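Sulfate adenylyltransferase (Allochromatium vinosum, PDB 4DNX) catalyses the transfer of the adenylyl group of ATP to sulfate, giving adenosine 5'-phosphosulfate and diphosphate. Local coordinates at the interface of chains A and B. Numbering follows the deposited sequence. Chains: chain A/B, Sulfate adenylyltransferase.

Contact 1: the interface of chains A and B. Residues chain A 181-182, 185; chain B 175, 248, 252.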
ATOM      1  N   VAL A 181       2.374  -4.118  -9.849  1.00  9.79           N
ATOM      2  CA  VAL A 181       3.513  -3.231 -10.038  1.00 11.58           C
ATOM      3  C   VAL A 181       4.365  -3.185  -8.740  1.00 11.12           C
ATOM      4  O   VAL A 181       5.604  -3.358  -8.785  1.00 11.82           O
ATOM      5  CB  VAL A 181       3.044  -1.803 -10.452  1.00 12.50           C
ATOM      6  CG1 VAL A 181       4.210  -0.805 -10.401  1.00 13.45           C
ATOM      7  CG2 VAL A 181       2.342  -1.850 -11.856  1.00 13.64           C
ATOM      8  N   GLU A 182       3.699  -3.002  -7.606  1.00 10.83           N
ATOM      9  CA  GLU A 182       4.452  -2.834  -6.341  1.00 12.08           C
ATOM     10  C   GLU A 182       4.996  -4.182  -5.846  1.00 12.07           C
ATOM     11  O   GLU A 182       6.109  -4.202  -5.273  1.00 13.71           O
ATOM     12  CB  GLU A 182       3.565  -2.196  -5.277  1.00 15.53           C
ATOM     13  CG  GLU A 182       4.283  -1.880  -3.913  1.00 17.20           C
ATOM     14  CD  GLU A 182       5.581  -1.025  -4.012  1.00 21.01           C
ATOM     15  OE1 GLU A 182       5.834  -0.326  -5.029  1.00 21.53           O
ATOM     16  OE2 GLU A 182       6.348  -1.018  -3.008  1.00 24.11           O
ATOM     17  N   HIS A 185       8.192  -4.667  -7.746  1.00 15.55           N
ATOM     18  CA  HIS A 185       9.261  -3.793  -7.216  1.00 17.03           C
ATOM     19  C   HIS A 185       9.862  -4.381  -5.949  1.00 16.29           C
ATOM     20  O   HIS A 185      11.093  -4.424  -5.826  1.00 17.07           O
ATOM     21  CB  HIS A 185       8.683  -2.415  -6.876  1.00 20.22           C
ATOM     22  CG  HIS A 185       8.403  -1.564  -8.073  1.00 22.26           C
ATOM     23  ND1 HIS A 185       7.384  -0.624  -8.096  1.00 27.70           N
ATOM     24  CD2 HIS A 185       8.966  -1.532  -9.298  1.00 27.07           C
ATOM     25  CE1 HIS A 185       7.363  -0.035  -9.276  1.00 25.02           C
ATOM     26  NE2 HIS A 185       8.320  -0.549 -10.018  1.00 27.05           N
TER
ATOM     27  N   ASP B 175       1.286   3.042  -4.578  1.00 14.16           N
ATOM     28  CA  ASP B 175       2.406   2.121  -4.385  1.00 15.46           C
ATOM     29  C   ASP B 175       3.434   2.615  -3.393  1.00 16.33           C
ATOM     30  O   ASP B 175       4.314   1.819  -2.987  1.00 21.89           O
ATOM     31  CB  ASP B 175       3.100   1.856  -5.700  1.00 15.29           C
ATOM     32  CG  ASP B 175       2.219   1.060  -6.695  1.00 15.86           C
ATOM     33  OD1 ASP B 175       1.177   0.413  -6.300  1.00 17.11           O
ATOM     34  OD2 ASP B 175       2.581   1.030  -7.906  1.00 16.63           O
ATOM     35  N   ARG B 248      13.827   4.092  -7.204  1.00 14.84           N
ATOM     36  CA  ARG B 248      13.853   2.601  -7.310  1.00 16.22           C
ATOM     37  C   ARG B 248      14.991   2.056  -8.166  1.00 17.17           C
ATOM     38  O   ARG B 248      15.531   1.003  -7.857  1.00 18.93           O
ATOM     39  CB  ARG B 248      12.516   2.053  -7.805  1.00 17.83           C
ATOM     40  CG  ARG B 248      11.394   2.278  -6.833  1.00 22.85           C
ATOM     41  CD  ARG B 248      10.194   1.477  -7.277  1.00 29.05           C
ATOM     42  NE  ARG B 248       8.957   2.191  -7.000  1.00 38.20           N
ATOM     43  CZ  ARG B 248       8.272   2.071  -5.873  1.00 38.74           C
ATOM     44  NH1 ARG B 248       8.715   1.258  -4.925  1.00 45.99           N
ATOM     45  NH2 ARG B 248       7.140   2.750  -5.702  1.00 40.69           N
ATOM     46  N   GLU B 252      17.730  -0.543  -6.872  1.00 21.44           N
ATOM     47  CA  GLU B 252      17.907  -1.859  -7.514  1.00 24.65           C
ATOM     48  C   GLU B 252      19.317  -2.131  -8.059  1.00 23.96           C
ATOM     49  O   GLU B 252      19.793  -3.257  -8.027  1.00 28.01           O
ATOM     50  CB  GLU B 252      16.860  -2.089  -8.623  1.00 28.44           C
ATOM     51  CG  GLU B 252      15.392  -2.224  -8.138  1.00 34.19           C
ATOM     52  CD  GLU B 252      14.337  -2.114  -9.284  1.00 41.67           C
ATOM     53  OE1 GLU B 252      14.730  -1.958 -10.468  1.00 45.05           O
ATOM     54  OE2 GLU B 252      13.109  -2.173  -8.999  1.00 41.99           O
TER
HETATM   55  O   HOH W   1      12.323  -1.965  -6.544  1.00 31.91           O
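B:Arg248 lays its side chain over the imidazole of A:His185, at an interface of two copies of this ATP sulfurylase. Both residues sit in the stretch of sequence typical of the sulfate adenylyltransferase family, on helices 180-190 of chain A and 240-254 of chain B. The methylene CD of B:Arg248 stands over the middle of the A:His185 ring, 3.6 Å from its centroid, a CH-pi contact. The chain bends at chi3 (-144°), and the last torsion, chi4 -91°, turns the guanidinium nearly parallel to the imidazole, the two planes 9° apart. Its overlap with the ring is partial: A:His185 ND1 lies 3.4 Å from B:Arg248 NE, off toward the rim of the guanidinium.

Arginine suits this place because its alkyl part covers the ring while its charged end reaches on to A:Glu182. There NH1 forms a salt bridge with carboxylate oxygen OE1 at 3.3 Å, the planes of the two groups steeply inclined to each other. The same OE1 accepts a weak hydrogen bond from A:His185 ND1 in the ring plane, which may help to fix the turn of the imidazole. Nearer the backbone of A:Glu182, its CB methylene packs 3.8 Å from the carboxylate carbon CG of B:Asp175. A:Glu182 OE1 and B:Asp175 OD2, two acids, stand 4.5 Å apart, a pairing that the arginine probably makes easier to bear. At the other end, a water connects the backbone O of A:His185 to the poorly ordered B:Glu252.

Contact 2: the interface of chains A and B. Residues chain A 172-173, 232; chain B 18, 21-22.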
ATOM      1  N   ASP A 172     -10.309  -0.324   2.493  1.00 15.26           N
ATOM      2  CA  ASP A 172     -10.621  -1.149   3.695  1.00 14.61           C
ATOM      3  C   ASP A 172      -9.403  -1.937   4.145  1.00 13.77           C
ATOM      4  O   ASP A 172      -9.400  -2.415   5.282  1.00 14.07           O
ATOM      5  CB  ASP A 172     -11.738  -2.163   3.431  1.00 16.84           C
ATOM      6  CG  ASP A 172     -13.121  -1.508   3.252  1.00 21.62           C
ATOM      7  OD1 ASP A 172     -13.212  -0.275   3.386  1.00 24.02           O
ATOM      8  OD2 ASP A 172     -14.098  -2.251   2.958  1.00 21.77           O
ATOM      9  N   PHE A 173      -8.436  -2.179   3.220  1.00 12.20           N
ATOM     10  CA  PHE A 173      -7.273  -3.032   3.541  1.00 12.14           C
ATOM     11  C   PHE A 173      -5.959  -2.268   3.185  1.00 11.81           C
ATOM     12  O   PHE A 173      -5.181  -2.736   2.331  1.00 12.95           O
ATOM     13  CB  PHE A 173      -7.366  -4.375   2.788  1.00 11.66           C
ATOM     14  CG  PHE A 173      -8.719  -5.071   2.935  1.00 12.78           C
ATOM     15  CD1 PHE A 173      -9.014  -5.864   4.043  1.00 16.48           C
ATOM     16  CD2 PHE A 173      -9.688  -4.917   1.963  1.00 13.55           C
ATOM     17  CE1 PHE A 173     -10.260  -6.488   4.143  1.00 17.19           C
ATOM     18  CE2 PHE A 173     -10.929  -5.542   2.073  1.00 15.30           C
ATOM     19  CZ  PHE A 173     -11.211  -6.324   3.133  1.00 17.21           C
ATOM     20  N   GLN A 232     -15.483  -8.636   0.544  1.00 34.75           N
ATOM     21  CA  GLN A 232     -16.467  -8.545   1.641  1.00 36.61           C
ATOM     22  C   GLN A 232     -16.470  -9.864   2.441  1.00 35.33           C
ATOM     23  O   GLN A 232     -16.324 -10.949   1.869  1.00 35.70           O
ATOM     24  CB  GLN A 232     -17.875  -8.165   1.124  1.00 45.17           C
ATOM     25  CG  GLN A 232     -17.926  -7.002   0.077  1.00 50.79           C
ATOM     26  CD  GLN A 232     -18.331  -5.624   0.660  1.00 55.66           C
ATOM     27  OE1 GLN A 232     -19.333  -5.486   1.375  1.00 50.80           O
ATOM     28  NE2 GLN A 232     -17.551  -4.601   0.333  1.00 50.50           N
TER
ATOM     29  N   PRO B  18     -13.112  -4.008   8.767  1.00 20.86           N
ATOM     30  CA  PRO B  18     -13.988  -3.517   7.670  1.00 21.33           C
ATOM     31  C   PRO B  18     -15.475  -3.374   8.034  1.00 23.24           C
ATOM     32  O   PRO B  18     -16.141  -2.440   7.586  1.00 23.27           O
ATOM     33  CB  PRO B  18     -13.745  -4.551   6.542  1.00 22.53           C
ATOM     34  CG  PRO B  18     -12.280  -5.021   6.813  1.00 21.44           C
ATOM     35  CD  PRO B  18     -12.339  -5.195   8.322  1.00 21.07           C
ATOM     36  N   HIS B  21     -15.691  -0.279  10.039  1.00 19.31           N
ATOM     37  CA  HIS B  21     -15.414   0.814   9.122  1.00 20.18           C
ATOM     38  C   HIS B  21     -16.679   1.142   8.329  1.00 20.92           C
ATOM     39  O   HIS B  21     -17.059   2.316   8.222  1.00 21.14           O
ATOM     40  CB  HIS B  21     -14.284   0.373   8.183  1.00 19.99           C
ATOM     41  CG  HIS B  21     -13.794   1.431   7.216  1.00 23.01           C
ATOM     42  ND1 HIS B  21     -12.531   1.379   6.670  1.00 24.78           N
ATOM     43  CD2 HIS B  21     -14.407   2.491   6.632  1.00 25.54           C
ATOM     44  CE1 HIS B  21     -12.364   2.385   5.827  1.00 25.62           C
ATOM     45  NE2 HIS B  21     -13.496   3.069   5.770  1.00 26.33           N
ATOM     46  N   HIS B  22     -17.339   0.117   7.789  1.00 20.89           N
ATOM     47  CA  HIS B  22     -18.591   0.354   7.023  1.00 23.31           C
ATOM     48  C   HIS B  22     -19.682   1.017   7.880  1.00 24.12           C
ATOM     49  O   HIS B  22     -20.369   1.937   7.402  1.00 24.79           O
ATOM     50  CB  HIS B  22     -19.092  -0.943   6.378  1.00 26.37           C
ATOM     51  CG  HIS B  22     -18.114  -1.561   5.426  1.00 27.66           C
ATOM     52  ND1 HIS B  22     -18.208  -2.874   5.012  1.00 29.21           N
ATOM     53  CD2 HIS B  22     -16.997  -1.058   4.837  1.00 26.01           C
ATOM     54  CE1 HIS B  22     -17.204  -3.144   4.192  1.00 29.54           C
ATOM     55  NE2 HIS B  22     -16.458  -2.060   4.068  1.00 27.03           N
TER
HETATM   56  O   HOH W   2     -11.326  -1.131   7.124  1.00 18.28           O
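A:Asp172 reaches from the last turn of helix 167-172 to two histidines on helix 18-28 of chain B, a helix that belongs to the PUA-like part of the ATP sulfurylase sequence. The firm part of the contact is a short hydrogen bond: B:His22 NE2 donates to carboxylate oxygen OD2 of A:Asp172 at 2.6 Å. The N-H points well, with 160° at the hydrogen and the oxygen close to the ring plane, but it meets the carboxylate from above, 36° out of its plane. On B:His22, CG lies anti to the carbonyl carbon (chi1 -60°), a turn that brings the far nitrogen of the ring to chain A. The backbone O of B:Pro18, one helical turn earlier, sits over the centre of this imidazole and backs it from one face. Histidine suits the place because it offers a directed N-H on a rigid ring, and the carboxylate would probably favour its protonated form. A leucine here would probably leave OD2 of A:Asp172 without its donor across the interface.

Beside this bond, the other oxygen, OD1, stands over a face of the B:His21 ring, displaced toward the rim. B:Pro18, whose compact ring suits the first turn of a helix, sets its CG 3.7 Å from CE1 of A:Phe173. The CB of A:Asp172 lies against a face of that same phenyl ring, toward its rim, and so links the apolar touch to the polar one.

The looser parts flank this core. On one flank a water bridges B:His21 ND1, at 2.8 Å, to the backbone O of A:Asp172. On another, the poorly ordered amide of A:Gln232 approaches B:His22 without gripping it, NE2 being 4.1 Å from CE1. The site thus fastens the N-terminal helix of one subunit to its neighbour and, if the deposited pair is the working form, probably helps to hold it together.

The centres of contact 1 and contact 2 lie about 26 Å apart, and the two share no residue. Apart from A:Gln232, the chain A residues of both contacts are nevertheless close in sequence: the end of helix 167-172 and the residue after it serve contact 2, while helix 180-190 serves contact 1. Chain B answers with distant segments, helix 18-28 at contact 2, and B:Asp175 with helix 240-254 at contact 1. Both regions of each subunit, PUA-like and ATP-sulfurylase, therefore meet the partner. Because the interface is two-fold symmetric, each contact recurs with the chains exchanged, and such spaced attachment points would probably limit rocking of the subunits.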